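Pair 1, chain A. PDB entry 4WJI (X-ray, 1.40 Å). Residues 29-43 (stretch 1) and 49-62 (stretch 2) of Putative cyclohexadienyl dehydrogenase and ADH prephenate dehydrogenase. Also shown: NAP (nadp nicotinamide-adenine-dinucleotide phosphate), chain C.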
# COMPACT_ATOMS: atom_id res chain seq x y z
N ALA A 29 -18.30 21.54 -21.59
CA ALA A 29 -19.52 21.11 -22.29
C ALA A 29 -20.56 22.21 -22.35
O ALA A 29 -20.75 22.94 -21.38
CB ALA A 29 -20.13 19.87 -21.67
N GLY A 30 -21.27 22.28 -23.46
CA GLY A 30 -22.48 23.09 -23.47
C GLY A 30 -23.50 22.55 -22.47
O GLY A 30 -24.05 23.28 -21.66
N THR A 31 -23.75 21.24 -22.55
CA THR A 31 -24.75 20.53 -21.73
C THR A 31 -24.11 19.22 -21.27
O THR A 31 -23.52 18.49 -22.10
CB THR A 31 -26.03 20.17 -22.54
OG1 THR A 31 -26.70 21.37 -22.98
CG2 THR A 31 -27.02 19.37 -21.73
N ILE A 32 -24.30 18.91 -19.99
CA ILE A 32 -23.93 17.62 -19.45
C ILE A 32 -25.21 16.81 -19.21
O ILE A 32 -26.13 17.28 -18.53
CB ILE A 32 -23.22 17.76 -18.07
CG1 ILE A 32 -22.02 18.73 -18.11
CG2 ILE A 32 -22.84 16.39 -17.53
CD1 ILE A 32 -21.40 19.04 -16.75
N VAL A 33 -25.28 15.62 -19.82
CA VAL A 33 -26.42 14.72 -19.61
C VAL A 33 -25.93 13.59 -18.76
O VAL A 33 -24.93 12.96 -19.10
CB VAL A 33 -26.96 14.17 -20.96
CG1 VAL A 33 -28.20 13.34 -20.70
CG2 VAL A 33 -27.28 15.32 -21.92
N VAL A 34 -26.66 13.28 -17.68
CA VAL A 34 -26.28 12.20 -16.76
C VAL A 34 -27.32 11.10 -16.80
O VAL A 34 -28.55 11.36 -16.69
CB VAL A 34 -26.17 12.72 -15.32
CG1 VAL A 34 -26.00 11.60 -14.31
CG2 VAL A 34 -24.98 13.67 -15.23
N THR A 35 -26.82 9.87 -16.93
CA THR A 35 -27.66 8.70 -16.79
C THR A 35 -26.96 7.65 -15.96
O THR A 35 -25.72 7.57 -15.96
CB THR A 35 -28.12 8.14 -18.14
OG1 THR A 35 -29.15 7.16 -17.97
CG2 THR A 35 -27.01 7.59 -18.92
N THR A 36 -27.75 6.88 -15.23
CA THR A 36 -27.26 5.75 -14.46
C THR A 36 -28.44 4.79 -14.31
O THR A 36 -29.61 5.21 -14.51
CB THR A 36 -26.74 6.23 -13.09
OG1 THR A 36 -26.00 5.19 -12.42
CG2 THR A 36 -27.83 6.79 -12.16
N ARG A 37 -28.17 3.54 -13.93
CA ARG A 37 -29.27 2.59 -13.99
C ARG A 37 -30.28 2.78 -12.88
O ARG A 37 -31.47 2.60 -13.12
CB ARG A 37 -28.84 1.16 -14.08
CG ARG A 37 -27.91 0.76 -13.01
CD ARG A 37 -27.85 -0.76 -12.91
NE ARG A 37 -27.02 -1.04 -11.77
CZ ARG A 37 -26.63 -2.23 -11.38
NH1 ARG A 37 -26.95 -3.30 -12.10
NH2 ARG A 37 -25.89 -2.34 -10.29
N SER A 38 -29.85 3.18 -11.68
CA SER A 38 -30.79 3.27 -10.58
C SER A 38 -31.34 4.65 -10.27
O SER A 38 -30.64 5.67 -10.41
CB SER A 38 -30.14 2.68 -9.34
OG SER A 38 -29.24 3.56 -8.71
N GLU A 39 -32.59 4.68 -9.78
CA GLU A 39 -33.22 5.94 -9.38
C GLU A 39 -32.42 6.56 -8.22
O GLU A 39 -32.23 7.79 -8.16
CB GLU A 39 -34.72 5.79 -9.05
CG GLU A 39 -35.52 5.06 -10.15
CD GLU A 39 -37.05 5.06 -9.99
OE1 GLU A 39 -37.68 3.98 -10.22
OE2 GLU A 39 -37.64 6.13 -9.69
N ALA A 40 -31.94 5.72 -7.30
CA ALA A 40 -31.24 6.23 -6.13
C ALA A 40 -29.97 6.99 -6.53
O ALA A 40 -29.68 8.11 -6.06
CB ALA A 40 -30.90 5.10 -5.17
N THR A 41 -29.19 6.39 -7.43
CA THR A 41 -27.95 7.06 -7.83
C THR A 41 -28.25 8.28 -8.67
O THR A 41 -27.59 9.30 -8.55
CB THR A 41 -27.03 6.08 -8.59
OG1 THR A 41 -26.77 4.97 -7.73
CG2 THR A 41 -25.71 6.67 -8.95
N LEU A 42 -29.28 8.21 -9.50
CA LEU A 42 -29.62 9.38 -10.31
C LEU A 42 -30.06 10.57 -9.44
O LEU A 42 -29.68 11.71 -9.73
CB LEU A 42 -30.67 9.03 -11.38
CG LEU A 42 -30.90 10.06 -12.48
CD1 LEU A 42 -29.66 10.15 -13.37
CD2 LEU A 42 -32.16 9.73 -13.28
N LYS A 43 -30.83 10.28 -8.39
CA LYS A 43 -31.26 11.31 -7.47
C LYS A 43 -30.06 11.96 -6.77
O LYS A 43 -30.03 13.17 -6.59
CB LYS A 43 -32.22 10.75 -6.42
CG LYS A 43 -32.67 11.80 -5.38
CD LYS A 43 -33.63 11.22 -4.34
N GLY A 49 -25.78 18.20 -8.25
CA GLY A 49 -25.67 19.09 -9.40
C GLY A 49 -24.67 18.66 -10.47
O GLY A 49 -23.98 19.49 -11.05
N LEU A 50 -24.56 17.35 -10.69
CA LEU A 50 -23.54 16.82 -11.58
C LEU A 50 -23.88 17.00 -13.07
O LEU A 50 -22.97 17.01 -13.90
CB LEU A 50 -23.25 15.36 -11.28
CG LEU A 50 -22.69 15.06 -9.91
CD1 LEU A 50 -22.43 13.59 -9.73
CD2 LEU A 50 -21.44 15.84 -9.62
N GLY A 51 -25.16 17.12 -13.38
CA GLY A 51 -25.61 17.29 -14.76
C GLY A 51 -26.52 18.45 -14.97
O GLY A 51 -26.88 19.16 -14.02
N ASP A 52 -26.85 18.65 -16.24
CA ASP A 52 -27.85 19.64 -16.65
C ASP A 52 -29.16 18.95 -16.99
O ASP A 52 -30.24 19.49 -16.72
CB ASP A 52 -27.34 20.48 -17.79
CG ASP A 52 -25.96 21.11 -17.47
OD1 ASP A 52 -25.72 21.55 -16.33
OD2 ASP A 52 -25.08 21.16 -18.32
N ARG A 53 -29.07 17.75 -17.54
CA ARG A 53 -30.23 16.94 -17.87
C ARG A 53 -29.98 15.55 -17.30
O ARG A 53 -28.87 15.09 -17.26
CB ARG A 53 -30.42 16.82 -19.39
CG ARG A 53 -30.69 18.11 -20.17
CD ARG A 53 -30.76 17.90 -21.69
N TYR A 54 -31.03 14.91 -16.80
CA TYR A 54 -30.92 13.60 -16.20
C TYR A 54 -31.94 12.63 -16.76
O TYR A 54 -33.06 13.03 -17.03
CB TYR A 54 -31.18 13.70 -14.70
CG TYR A 54 -30.26 14.63 -13.97
CD1 TYR A 54 -30.50 15.98 -13.91
CD2 TYR A 54 -29.15 14.16 -13.33
CE1 TYR A 54 -29.64 16.83 -13.26
CE2 TYR A 54 -28.30 15.00 -12.67
CZ TYR A 54 -28.56 16.33 -12.65
OH TYR A 54 -27.71 17.17 -11.97
N THR A 55 -31.57 11.37 -16.90
CA THR A 55 -32.51 10.35 -17.36
C THR A 55 -32.11 9.00 -16.93
O THR A 55 -30.92 8.73 -16.74
CB THR A 55 -32.67 10.37 -18.90
OG1 THR A 55 -33.58 9.36 -19.33
CG2 THR A 55 -31.35 10.21 -19.62
N LEU A 56 -33.10 8.13 -16.74
CA LEU A 56 -32.86 6.73 -16.48
C LEU A 56 -32.57 5.90 -17.74
O LEU A 56 -32.13 4.74 -17.63
CB LEU A 56 -34.05 6.13 -15.74
CG LEU A 56 -34.39 6.68 -14.35
CD1 LEU A 56 -35.81 6.28 -13.91
CD2 LEU A 56 -33.36 6.18 -13.33
N SER A 57 -32.80 6.49 -18.91
CA SER A 57 -32.62 5.79 -20.15
C SER A 57 -31.33 6.20 -20.81
O SER A 57 -31.20 7.34 -21.28
CB SER A 57 -33.77 6.12 -21.06
OG SER A 57 -33.54 5.64 -22.33
N ALA A 58 -30.38 5.26 -20.91
CA ALA A 58 -29.15 5.53 -21.67
C ALA A 58 -29.45 5.84 -23.16
O ALA A 58 -28.80 6.68 -23.76
CB ALA A 58 -28.18 4.37 -21.54
N ALA A 59 -30.45 5.16 -23.73
CA ALA A 59 -30.84 5.44 -25.11
C ALA A 59 -31.24 6.91 -25.26
O ALA A 59 -30.78 7.58 -26.20
CB ALA A 59 -31.95 4.51 -25.53
N GLU A 60 -32.09 7.41 -24.37
CA GLU A 60 -32.46 8.83 -24.41
C GLU A 60 -31.26 9.75 -24.16
O GLU A 60 -31.12 10.79 -24.81
CB GLU A 60 -33.46 9.18 -23.32
CG GLU A 60 -34.89 8.74 -23.47
CD GLU A 60 -35.78 9.41 -22.42
OE1 GLU A 60 -35.28 10.11 -21.45
OE2 GLU A 60 -37.01 9.22 -22.55
N ALA A 61 -30.38 9.34 -23.25
CA ALA A 61 -29.26 10.19 -22.85
C ALA A 61 -28.33 10.56 -23.99
O ALA A 61 -27.71 11.65 -23.99
CB ALA A 61 -28.46 9.54 -21.74
N VAL A 62 -28.15 9.60 -24.90
CA VAL A 62 -27.20 9.81 -25.98
C VAL A 62 -27.77 10.57 -27.17
O VAL A 62 -27.03 10.90 -28.08
CB VAL A 62 -26.53 8.51 -26.46
CG1 VAL A 62 -25.90 7.80 -25.29
CG2 VAL A 62 -27.52 7.58 -27.16
PA NAP C . -18.62 2.96 -9.27
O1A NAP C . -18.24 4.15 -8.47
O2A NAP C . -19.07 1.70 -8.63
O5B NAP C . -19.79 3.42 -10.28
C5B NAP C . -20.50 2.44 -11.03
C4B NAP C . -21.47 3.08 -12.02
O4B NAP C . -21.90 2.07 -12.93
C3B NAP C . -22.74 3.58 -11.36
O3B NAP C . -23.34 4.62 -12.13
C2B NAP C . -23.66 2.39 -11.44
O2B NAP C . -25.01 2.76 -11.48
C1B NAP C . -23.29 1.81 -12.78
N9A NAP C . -23.56 0.37 -13.00
C8A NAP C . -23.20 -0.65 -12.24
N7A NAP C . -23.53 -1.82 -12.73
C5A NAP C . -24.16 -1.54 -13.90
C6A NAP C . -24.76 -2.34 -14.88
N6A NAP C . -24.78 -3.69 -14.77
N1A NAP C . -25.28 -1.74 -15.93
C2A NAP C . -25.23 -0.42 -16.02
N3A NAP C . -24.71 0.42 -15.15
C4A NAP C . -24.18 -0.17 -14.08
O3 NAP C . -17.47 2.60 -10.32
PN NAP C . -16.21 3.39 -10.90
O1N NAP C . -15.17 3.25 -9.91
O2N NAP C . -16.60 4.73 -11.36
O5D NAP C . -15.79 2.46 -12.15
C5D NAP C . -16.37 2.59 -13.42
C4D NAP C . -15.38 2.06 -14.46
O4D NAP C . -14.16 2.75 -14.30
C3D NAP C . -15.05 0.61 -14.30
O3D NAP C . -14.98 -0.01 -15.58
C2D NAP C . -13.71 0.59 -13.62
O2D NAP C . -13.00 -0.57 -13.97
C1D NAP C . -13.09 1.84 -14.25
N1N NAP C . -12.07 2.53 -13.44
C2N NAP C . -12.16 2.56 -12.11
C3N NAP C . -11.21 3.20 -11.35
C7N NAP C . -11.24 3.25 -9.84
O7N NAP C . -10.23 3.52 -9.25
N7N NAP C . -12.38 3.00 -9.24
C4N NAP C . -10.18 3.82 -12.00
C5N NAP C . -10.13 3.79 -13.37
C6N NAP C . -11.07 3.11 -14.09
P2B NAP C . -25.98 2.57 -10.21
O1X NAP C . -25.23 3.08 -9.02
O2X NAP C . -27.17 3.40 -10.56
O3X NAP C . -26.30 1.10 -10.04
O HOH W 1 -22.90 22.67 -18.73
O HOH W 2 -28.95 4.34 -17.68
O HOH W 3 -32.11 2.73 -15.76

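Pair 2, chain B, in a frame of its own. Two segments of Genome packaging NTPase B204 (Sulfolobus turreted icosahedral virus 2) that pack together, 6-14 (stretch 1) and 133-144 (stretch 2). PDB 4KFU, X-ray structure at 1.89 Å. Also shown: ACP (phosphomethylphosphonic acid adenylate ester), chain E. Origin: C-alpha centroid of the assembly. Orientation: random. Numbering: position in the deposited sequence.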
# COMPACT_ATOMS: atom_id res chain seq x y z
N ILE B 6 -5.44 6.31 -2.90
CA ILE B 6 -5.12 5.29 -1.92
C ILE B 6 -5.37 3.94 -2.61
O ILE B 6 -6.49 3.67 -3.08
CB ILE B 6 -5.97 5.41 -0.66
CG1 ILE B 6 -5.60 6.71 0.09
CG2 ILE B 6 -5.72 4.21 0.24
CD1 ILE B 6 -6.55 7.09 1.23
N VAL B 7 -4.32 3.13 -2.72
CA VAL B 7 -4.41 1.82 -3.35
C VAL B 7 -4.09 0.77 -2.31
O VAL B 7 -3.10 0.88 -1.57
CB VAL B 7 -3.44 1.68 -4.53
CG1 VAL B 7 -3.53 0.29 -5.13
CG2 VAL B 7 -3.74 2.73 -5.58
N VAL B 8 -4.93 -0.26 -2.24
CA VAL B 8 -4.74 -1.32 -1.27
C VAL B 8 -4.59 -2.65 -1.99
O VAL B 8 -5.44 -3.03 -2.81
CB VAL B 8 -5.90 -1.38 -0.26
CG1 VAL B 8 -5.66 -2.49 0.77
CG2 VAL B 8 -6.05 -0.02 0.44
N LEU B 9 -3.48 -3.34 -1.72
CA LEU B 9 -3.26 -4.65 -2.32
C LEU B 9 -3.41 -5.75 -1.27
O LEU B 9 -2.79 -5.69 -0.20
CB LEU B 9 -1.86 -4.75 -2.92
CG LEU B 9 -1.33 -3.56 -3.70
CD1 LEU B 9 0.10 -3.88 -4.13
CD2 LEU B 9 -2.20 -3.27 -4.91
N VAL B 10 -4.23 -6.75 -1.58
CA VAL B 10 -4.46 -7.86 -0.66
C VAL B 10 -4.13 -9.17 -1.36
O VAL B 10 -4.66 -9.46 -2.44
CB VAL B 10 -5.91 -7.93 -0.20
CG1 VAL B 10 -6.07 -9.05 0.84
CG2 VAL B 10 -6.35 -6.57 0.38
N GLY B 11 -3.27 -9.97 -0.74
CA GLY B 11 -2.91 -11.24 -1.35
C GLY B 11 -2.09 -12.12 -0.45
O GLY B 11 -1.23 -11.62 0.29
N ARG B 12 -2.35 -13.43 -0.50
CA ARG B 12 -1.59 -14.40 0.30
C ARG B 12 -0.09 -14.31 0.01
O ARG B 12 0.34 -13.77 -1.02
CB ARG B 12 -2.10 -15.82 0.02
N LYS B 13 0.73 -14.80 0.94
CA LYS B 13 2.17 -14.88 0.72
C LYS B 13 2.44 -15.62 -0.59
O LYS B 13 1.86 -16.68 -0.84
CB LYS B 13 2.85 -15.59 1.88
CG LYS B 13 4.35 -15.78 1.70
CD LYS B 13 5.03 -16.32 2.97
CE LYS B 13 5.20 -15.23 4.01
NZ LYS B 13 5.82 -14.03 3.38
N LYS B 14 3.31 -15.04 -1.42
CA LYS B 14 3.64 -15.55 -2.75
C LYS B 14 2.53 -15.37 -3.80
O LYS B 14 2.63 -15.91 -4.90
CB LYS B 14 4.10 -17.02 -2.72
CG LYS B 14 5.15 -17.34 -1.67
CD LYS B 14 6.48 -16.63 -1.93
CE LYS B 14 7.47 -16.88 -0.79
NZ LYS B 14 8.85 -16.41 -1.13
N LEU B 133 -1.07 6.68 -1.29
CA LEU B 133 -0.69 5.55 -0.46
C LEU B 133 -0.85 4.27 -1.25
O LEU B 133 -1.85 4.09 -1.96
CB LEU B 133 -1.60 5.42 0.76
CG LEU B 133 -1.60 6.32 1.99
CD1 LEU B 133 -2.59 5.72 2.96
CD2 LEU B 133 -0.21 6.38 2.63
N ILE B 134 0.15 3.40 -1.14
CA ILE B 134 -0.04 2.01 -1.54
C ILE B 134 0.13 1.15 -0.30
O ILE B 134 1.19 1.19 0.35
CB ILE B 134 0.95 1.57 -2.62
CG1 ILE B 134 0.74 2.43 -3.87
CG2 ILE B 134 0.69 0.10 -2.97
CD1 ILE B 134 1.73 2.20 -4.95
N LEU B 135 -0.92 0.44 0.07
CA LEU B 135 -0.90 -0.39 1.26
C LEU B 135 -1.04 -1.85 0.85
O LEU B 135 -1.89 -2.18 0.01
CB LEU B 135 -2.04 -0.03 2.21
CG LEU B 135 -2.09 1.41 2.73
CD1 LEU B 135 -3.28 1.59 3.65
CD2 LEU B 135 -0.78 1.80 3.43
N SER B 136 -0.24 -2.71 1.46
CA SER B 136 -0.22 -4.11 1.08
C SER B 136 -0.37 -4.99 2.32
O SER B 136 0.27 -4.74 3.35
CB SER B 136 1.11 -4.41 0.38
OG SER B 136 1.33 -5.79 0.26
N THR B 137 -1.19 -6.03 2.22
CA THR B 137 -1.35 -6.97 3.33
C THR B 137 -1.71 -8.36 2.83
O THR B 137 -2.06 -8.52 1.66
CB THR B 137 -2.41 -6.51 4.33
OG1 THR B 137 -2.19 -7.17 5.59
CG2 THR B 137 -3.83 -6.81 3.81
N GLN B 138 -1.65 -9.34 3.72
CA GLN B 138 -1.80 -10.75 3.32
C GLN B 138 -3.25 -11.23 3.35
O GLN B 138 -3.68 -11.92 2.44
CB GLN B 138 -0.92 -11.66 4.18
CG GLN B 138 0.53 -11.16 4.31
CD GLN B 138 1.58 -12.21 3.97
OE1 GLN B 138 2.38 -12.03 3.04
NE2 GLN B 138 1.59 -13.31 4.73
N ARG B 139 -3.98 -10.89 4.41
CA ARG B 139 -5.40 -11.26 4.53
C ARG B 139 -6.23 -9.99 4.63
O ARG B 139 -5.78 -9.00 5.22
CB ARG B 139 -5.65 -12.14 5.77
CG ARG B 139 -4.73 -13.38 5.89
CD ARG B 139 -5.35 -14.64 5.29
NE ARG B 139 -4.44 -15.79 5.38
CZ ARG B 139 -4.73 -16.95 5.99
NH1 ARG B 139 -5.89 -17.13 6.59
NH2 ARG B 139 -3.83 -17.93 5.99
N VAL B 140 -7.44 -9.98 4.07
CA VAL B 140 -8.27 -8.76 4.09
C VAL B 140 -8.53 -8.31 5.53
O VAL B 140 -8.50 -7.10 5.83
CB VAL B 140 -9.62 -8.95 3.32
CG1 VAL B 140 -10.42 -10.06 3.94
CG2 VAL B 140 -10.44 -7.68 3.34
N TYR B 141 -8.72 -9.27 6.42
CA TYR B 141 -9.06 -8.96 7.81
C TYR B 141 -7.87 -8.52 8.69
O TYR B 141 -8.04 -8.28 9.89
CB TYR B 141 -9.85 -10.12 8.44
CG TYR B 141 -9.17 -11.48 8.35
CD1 TYR B 141 -8.00 -11.74 9.07
CD2 TYR B 141 -9.71 -12.51 7.58
CE1 TYR B 141 -7.38 -12.98 9.00
CE2 TYR B 141 -9.11 -13.75 7.52
CZ TYR B 141 -7.94 -13.98 8.23
OH TYR B 141 -7.33 -15.21 8.18
N ASP B 142 -6.68 -8.39 8.09
CA ASP B 142 -5.50 -7.91 8.81
C ASP B 142 -5.62 -6.42 9.10
O ASP B 142 -5.01 -5.93 10.03
CB ASP B 142 -4.21 -8.09 7.98
CG ASP B 142 -3.80 -9.54 7.81
OD1 ASP B 142 -4.29 -10.42 8.54
OD2 ASP B 142 -2.96 -9.78 6.92
N LEU B 143 -6.40 -5.70 8.29
CA LEU B 143 -6.43 -4.23 8.41
C LEU B 143 -7.75 -3.67 8.94
O LEU B 143 -8.79 -4.30 8.81
CB LEU B 143 -6.14 -3.60 7.05
CG LEU B 143 -4.92 -4.10 6.28
CD1 LEU B 143 -4.79 -3.37 4.95
CD2 LEU B 143 -3.64 -3.94 7.12
N MET B 144 -7.69 -2.45 9.47
CA MET B 144 -8.88 -1.70 9.84
C MET B 144 -9.82 -1.59 8.65
O MET B 144 -9.39 -1.21 7.57
CB MET B 144 -8.49 -0.27 10.26
CG MET B 144 -7.92 -0.15 11.65
SD MET B 144 -6.82 1.28 11.83
CE MET B 144 -7.30 2.25 10.43
PG ACP E . 5.99 -12.14 0.69
O1G ACP E . 4.86 -12.60 1.74
O2G ACP E . 6.03 -10.54 0.68
O3G ACP E . 7.30 -12.71 1.08
PB ACP E . 4.38 -11.73 -1.84
O1B ACP E . 4.74 -10.17 -1.75
O2B ACP E . 3.02 -12.01 -1.34
C3B ACP E . 5.57 -12.78 -0.96
PA ACP E . 5.62 -11.66 -4.38
O1A ACP E . 6.89 -11.47 -3.58
O2A ACP E . 5.03 -10.51 -5.18
O3A ACP E . 4.44 -12.16 -3.40
O5' ACP E . 5.84 -12.85 -5.44
C5' ACP E . 6.32 -14.14 -5.10
C4' ACP E . 6.88 -14.80 -6.37
O4' ACP E . 5.89 -15.05 -7.37
C3' ACP E . 7.93 -13.91 -7.02
O3' ACP E . 9.24 -14.41 -6.73
C2' ACP E . 7.69 -14.02 -8.51
O2' ACP E . 8.77 -14.77 -9.04
C1' ACP E . 6.39 -14.78 -8.69
N9 ACP E . 5.45 -13.89 -9.42
C8 ACP E . 4.64 -12.97 -8.86
N7 ACP E . 3.91 -12.32 -9.81
C5 ACP E . 4.27 -12.81 -11.01
C6 ACP E . 3.89 -12.57 -12.42
N6 ACP E . 2.97 -11.64 -12.77
N1 ACP E . 4.51 -13.31 -13.37
C2 ACP E . 5.43 -14.24 -13.05
N3 ACP E . 5.82 -14.52 -11.79
C4 ACP E . 5.28 -13.85 -10.74

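Both pairs set two parallel β-strands side by side, crossing at −19° in pair 1 and −15° in pair 2, with axes 4.7 and 4.6 Å apart at their closest. The central backbones superpose with an RMSD of 0.9 Å, and A:Val33, A:Val34, A:Arg53 and A:Thr55 fall on B:Val8, B:Leu9, B:Leu135 and B:Thr137.

The hydrogen bonding follows from this register. A:Val34 N donates to A:Arg53 O (2.9 Å) as B:Leu9 N does to B:Leu135 O (2.6 Å); A:Thr55 N donates to A:Val34 O (3.0 Å) as B:Thr137 N does to B:Leu9 O (2.9 Å). One step earlier the backbones still coincide, and A:Arg53 N donates to A:Ile32 O (3.1 Å) as B:Leu135 N does to B:Val7 O (2.8 Å), but the bonding of the first strand's amide differs. In pair 2, B:Val7 N reaches a main-chain acceptor, B:Leu133 O (2.8 Å). In pair 1 the matching amide, A:Ile32 N, is taken by a carboxylate, A:Asp52 OD2 (2.9 Å), while A:Asp52 N also donates to A:Ile32 O (2.8 Å). Aspartate thus extends the ladder with its side chain. Its counterpart, B:Ile134, instead packs CG1 against B:Val7 CB (4.3 Å), as suits a buried apolar place.

On the face carrying A:Val33 and B:Val8, β-branched valine favours extended backbone and fills the space beside the sheet compactly. A:Val33 CG1 lies 3.9 Å from A:Ala61 CB, whose small methyl lets a helix come close; B:Val8 CG1 meets B:Leu143 CD1 at 4.4 Å. Beside these valines, the aliphatic part of A:Arg53 overlays B:Leu135, their modelled side-chain centres only 0.5 Å apart.

The opposite face trades bulk between strands. A:Val34 is small and its neighbour A:Tyr54 large, with A:Val34 CB 3.9 Å from A:Tyr54 CD2; A:Leu42 CD1 adds a contact at the ring edge, 4.0 Å from A:Tyr54 CD2. In pair 2 the larger residue is B:Leu9, beside small B:Ser136, and B:Leu9 CD1 reaches B:Ile134 CG2 at 4.2 Å.

At the next position, A:Thr35 and B:Val10 are nearly the same shape but differ chemically. A:Thr35 OG1 donates to A:Thr55 O (2.7 Å), whereas the methyl B:Val10 CG1 packs against B:Val140 CB (4.3 Å). Their partners, A:Thr55 and B:Thr137, both turn their hydroxyls to acids: A:Thr55 OG1 donates to A:Glu60 OE1 (2.8 Å), B:Thr137 OG1 to B:Asp142 OD2 (3.0 Å).

Finally, A:Leu56 starts away from stretch 1 and B:Gln138 sideways to it, yet the end of each side chain comes nearer. A:Leu56 CD2 meets A:Leu42 CD2, in the helix after the strand, at 3.7 Å in an apolar contact, while B:Gln138 OE1 approaches B:Lys13 CB (3.8 Å), its polar end lying near the nucleotide analogue.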